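PDB 4DM5: osmotically inducible lipoprotein OsmE from Pseudomonas aeruginosa PAO1, which is of unknown function but, as an osmotically inducible lipoprotein with a BamE-like domain, probably serves at the cell envelope. Local coordinates for residues Y56-N59 against Q64-F67; V69-D72 against K76-G79. One frame throughout, in Å; residues are numbered along the deposited sequence.

Contact 1 of 2, residues Y56-N59 against Q64-F67; sequences YILN and QQPF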
loop_
_atom_site.group_PDB
_atom_site.type_symbol
_atom_site.label_atom_id
_atom_site.label_comp_id
_atom_site.label_asym_id
_atom_site.label_seq_id
_atom_site.Cartn_x
_atom_site.Cartn_y
_atom_site.Cartn_z
ATOM N N TYR A 56 3.953 2.899 -3.034
ATOM C CA TYR A 56 4.867 3.857 -2.346
ATOM C C TYR A 56 6.239 3.286 -2.240
ATOM O O TYR A 56 6.438 2.023 -2.438
ATOM C CB TYR A 56 4.395 4.107 -0.910
ATOM C CG TYR A 56 2.921 4.508 -0.808
ATOM C CD1 TYR A 56 2.608 5.859 -0.786
ATOM C CD2 TYR A 56 1.920 3.587 -0.723
ATOM C CE1 TYR A 56 1.277 6.276 -0.668
ATOM C CE2 TYR A 56 0.543 3.936 -0.607
ATOM C CZ TYR A 56 0.250 5.324 -0.553
ATOM O OH TYR A 56 -1.026 5.755 -0.399
ATOM N N ILE A 57 7.199 4.183 -2.012
ATOM C CA ILE A 57 8.510 3.692 -1.603
ATOM C C ILE A 57 8.704 4.315 -0.216
ATOM O O ILE A 57 8.769 5.536 -0.053
ATOM C CB ILE A 57 9.616 4.213 -2.567
ATOM C CG1 ILE A 57 9.379 3.649 -3.969
ATOM C CG2 ILE A 57 10.977 3.884 -1.919
ATOM C CD1 ILE A 57 9.585 2.163 -4.156
ATOM N N LEU A 58 8.864 3.463 0.785
ATOM C CA LEU A 58 9.188 3.974 2.129
ATOM C C LEU A 58 10.669 4.246 2.171
ATOM O O LEU A 58 11.473 3.451 1.547
ATOM C CB LEU A 58 8.850 2.905 3.156
ATOM C CG LEU A 58 7.413 2.350 3.210
ATOM C CD1 LEU A 58 7.328 1.222 4.224
ATOM C CD2 LEU A 58 6.405 3.468 3.403
ATOM N N ASN A 59 11.036 5.332 2.840
ATOM C CA ASN A 59 12.461 5.695 2.904
ATOM C C ASN A 59 12.743 6.024 4.360
ATOM O O ASN A 59 12.272 7.060 4.900
ATOM C CB ASN A 59 12.691 6.911 1.987
ATOM C CG ASN A 59 14.147 7.207 1.769
ATOM O OD1 ASN A 59 15.035 6.515 2.257
ATOM N ND2 ASN A 59 14.395 8.233 0.983
ATOM N N GLN A 64 15.333 1.847 1.454
ATOM C CA GLN A 64 14.114 1.992 0.670
ATOM C C GLN A 64 13.354 0.641 0.622
ATOM O O GLN A 64 13.920 -0.452 0.637
ATOM C CB GLN A 64 14.382 2.613 -0.685
ATOM C CG GLN A 64 14.658 4.096 -0.530
ATOM C CD GLN A 64 15.176 4.720 -1.788
ATOM O OE1 GLN A 64 15.387 4.029 -2.806
ATOM N NE2 GLN A 64 15.368 6.059 -1.755
ATOM N N GLN A 65 12.013 0.757 0.697
ATOM C CA GLN A 65 11.224 -0.420 0.735
ATOM C C GLN A 65 9.870 -0.124 0.058
ATOM O O GLN A 65 9.107 0.745 0.489
ATOM C CB GLN A 65 10.934 -0.695 2.173
ATOM C CG GLN A 65 10.040 -1.869 2.456
ATOM C CD GLN A 65 10.434 -3.111 1.767
ATOM O OE1 GLN A 65 11.667 -3.538 1.968
ATOM N NE2 GLN A 65 9.604 -3.660 0.891
ATOM N N PRO A 66 9.529 -0.880 -0.970
ATOM C CA PRO A 66 8.205 -0.742 -1.587
ATOM C C PRO A 66 7.109 -1.067 -0.566
ATOM O O PRO A 66 7.227 -1.930 0.309
ATOM C CB PRO A 66 8.219 -1.776 -2.692
ATOM C CG PRO A 66 9.689 -1.764 -3.107
ATOM C CD PRO A 66 10.358 -1.811 -1.762
ATOM N N PHE A 67 5.958 -0.392 -0.743
ATOM C CA PHE A 67 4.814 -0.625 0.085
ATOM C C PHE A 67 3.586 -0.337 -0.768
ATOM O O PHE A 67 3.629 0.543 -1.643
ATOM C CB PHE A 67 4.830 0.324 1.294
ATOM C CG PHE A 67 3.884 -0.098 2.374
ATOM C CD1 PHE A 67 4.188 -1.097 3.302
ATOM C CD2 PHE A 67 2.704 0.633 2.554
ATOM C CE1 PHE A 67 3.296 -1.400 4.299
ATOM C CE2 PHE A 67 1.805 0.279 3.560
ATOM C CZ PHE A 67 2.101 -0.765 4.473
#

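Contact 2 of 2, residues V69-D72 against K76-G79; sequences VSFD and KVDG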
loop_
_atom_site.group_PDB
_atom_site.type_symbol
_atom_site.label_atom_id
_atom_site.label_comp_id
_atom_site.label_asym_id
_atom_site.label_seq_id
_atom_site.Cartn_x
_atom_site.Cartn_y
_atom_site.Cartn_z
ATOM N N VAL A 69 -0.956 0.177 -0.558
ATOM C CA VAL A 69 -2.256 0.057 0.094
ATOM C C VAL A 69 -3.339 -0.199 -0.971
ATOM O O VAL A 69 -3.296 0.484 -2.023
ATOM C CB VAL A 69 -2.607 1.420 0.800
ATOM C CG1 VAL A 69 -3.986 1.330 1.474
ATOM C CG2 VAL A 69 -1.555 1.750 1.865
ATOM N N SER A 70 -4.118 -1.245 -0.745
ATOM C CA SER A 70 -5.181 -1.544 -1.728
ATOM C C SER A 70 -6.526 -1.235 -1.142
ATOM O O SER A 70 -6.749 -1.256 0.088
ATOM C CB SER A 70 -5.093 -3.007 -2.162
ATOM O OG SER A 70 -5.358 -3.923 -1.082
ATOM N N PHE A 71 -7.452 -0.961 -2.102
ATOM C CA PHE A 71 -8.776 -0.607 -1.754
ATOM C C PHE A 71 -9.754 -1.520 -2.477
ATOM O O PHE A 71 -9.474 -1.928 -3.633
ATOM C CB PHE A 71 -9.130 0.825 -2.220
ATOM C CG PHE A 71 -8.232 1.855 -1.616
ATOM C CD1 PHE A 71 -8.546 2.493 -0.398
ATOM C CD2 PHE A 71 -6.967 2.145 -2.237
ATOM C CE1 PHE A 71 -7.669 3.395 0.151
ATOM C CE2 PHE A 71 -6.081 3.037 -1.638
ATOM C CZ PHE A 71 -6.431 3.691 -0.479
ATOM N N ASP A 72 -10.840 -1.920 -1.777
ATOM C CA ASP A 72 -11.846 -2.748 -2.438
ATOM C C ASP A 72 -12.715 -1.952 -3.429
ATOM O O ASP A 72 -12.514 -0.756 -3.663
ATOM C CB ASP A 72 -12.675 -3.508 -1.355
ATOM C CG ASP A 72 -13.556 -2.562 -0.514
ATOM O OD1 ASP A 72 -13.830 -1.403 -0.911
ATOM O OD2 ASP A 72 -13.921 -2.894 0.667
ATOM N N LYS A 76 -12.646 1.247 -0.047
ATOM C CA LYS A 76 -12.172 1.210 1.371
ATOM C C LYS A 76 -10.945 0.308 1.478
ATOM O O LYS A 76 -10.865 -0.714 0.762
ATOM C CB LYS A 76 -13.274 0.647 2.252
ATOM C CG LYS A 76 -14.526 1.537 2.293
ATOM C CD LYS A 76 -15.539 0.942 3.260
ATOM C CE LYS A 76 -16.744 1.892 3.387
ATOM N NZ LYS A 76 -17.543 1.599 2.180
ATOM N N VAL A 77 -10.010 0.638 2.335
ATOM C CA VAL A 77 -8.781 -0.190 2.403
ATOM C C VAL A 77 -9.145 -1.631 2.713
ATOM O O VAL A 77 -9.902 -1.935 3.628
ATOM C CB VAL A 77 -7.898 0.344 3.567
ATOM C CG1 VAL A 77 -6.718 -0.653 3.805
ATOM C CG2 VAL A 77 -7.347 1.695 3.226
ATOM N N ASP A 78 -8.546 -2.540 1.973
ATOM C CA ASP A 78 -8.688 -4.002 2.205
ATOM C C ASP A 78 -7.313 -4.658 2.319
ATOM O O ASP A 78 -7.280 -5.871 2.589
ATOM C CB ASP A 78 -9.601 -4.722 1.221
ATOM C CG ASP A 78 -9.066 -4.706 -0.150
ATOM O OD1 ASP A 78 -8.005 -4.091 -0.436
ATOM O OD2 ASP A 78 -9.738 -5.378 -1.057
ATOM N N GLY A 79 -6.253 -3.913 2.170
ATOM C CA GLY A 79 -4.909 -4.542 2.250
ATOM C C GLY A 79 -3.789 -3.570 2.256
ATOM O O GLY A 79 -3.942 -2.387 1.838
HETATM O O HOH W 1 -12.401 -3.205 3.402
#

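Contact 1 of 2, residues Y56-N59 against Q64-F67
L58 lays its branched end across the base of F67, CG lying 3.8 Å from F67 CB, while its CD1 comes obliquely to the phenyl ring. With chi1 of F67 at -165°, the ring stands anti to its own backbone N, which carries it off past the partner strand to F82, met edge-to-face. Y56 shares this face of the sheet; its ring turns an edge, through CD2, to F67 O at 3.6 Å, and its hydroxyl is hydrogen-bonded to N54. Helix 19-22 covers all three residues through L20. On the other face, I57 CD1 touches P66 CG (4.1 Å), and the N59 and Q64 side chains lie alongside each other, their amide planes 81° apart. Between the two faces run two hydrogen-bonded pairs, Y56 with F67 and L58 with Q65, each closed by two backbone bonds; L58 N to Q65 O is short, at 2.7 Å. P66, which has no N-H to give, occupies a non-hydrogen-bonded position, and P66 O accepts Q65 NE2 at 3.0 Å. This beta hairpin thus pairs its backbone amides while burying Y56, L58 and F67, with partly exposed Q65 on their face, and leaving I57, N59 and Q64 exposed.

Contact 2 of 2, residues V69-D72 against K76-G79
V77 touches two side chains of the opposing strand with CG2, 3.5 Å from F71 CE1 and 3.8 Å from V69 CG1. This is the tight side of the contact, closed further by V33 of helix 30-37, which touches both F71 and V77. Across the sheet the character turns polar. S70 OG donates to D78 OD1 at 2.7 Å, meeting the oxygen nearly along its C-O axis; chi1 of 65° sets OG between the backbone N and carbonyl carbon of S70, turned to the strand that carries D78. The other carboxylate oxygen, OD2, forms a salt bridge with R46. A classic beta bulge sets two residues, D78 and G79, opposite the single S70: S70 O accepts D78 N at 2.9 Å and, weakly, G79 N, while S70 N binds G79 O. Toward the turn, the solvent side relies on polar bonds and a water instead of apolar packing. D72 N bonds K76 O at 2.8 Å, and K76 N returns a bond to D72 OD1 from above the carboxylate plane, an oxygen that S74 OG also binds. A water donates to both D72 OD2 and V77 O. The bulge thus places D78 opposite S70, and its own chi1 of 65° brings the carboxylate to S70 OG; with R46 on OD2, this probably favours the ionised form.

In the fold
Contacts 1 and 2 are successive hairpins of one antiparallel sheet, in which strand 63-71 serves first as the returning arm and then as the outgoing one. Their centres lie about 17 Å apart, on opposite sides of the chain's centre, yet they meet directly where Y56 CE2 packs 3.9 Å from V69 CG2. The regular pairing of contact 1 gives way to the bulge of contact 2 toward the sheet's edge at strand 77-81. Helix 19-22 covers the first hairpin and helix 30-37 the second, consistent with the helix-on-sheet architecture of BamE-like domains. The disulfide between C53 and C85 ties strand 52-60, which carries one arm of contact 1, to the start of helix 85-94.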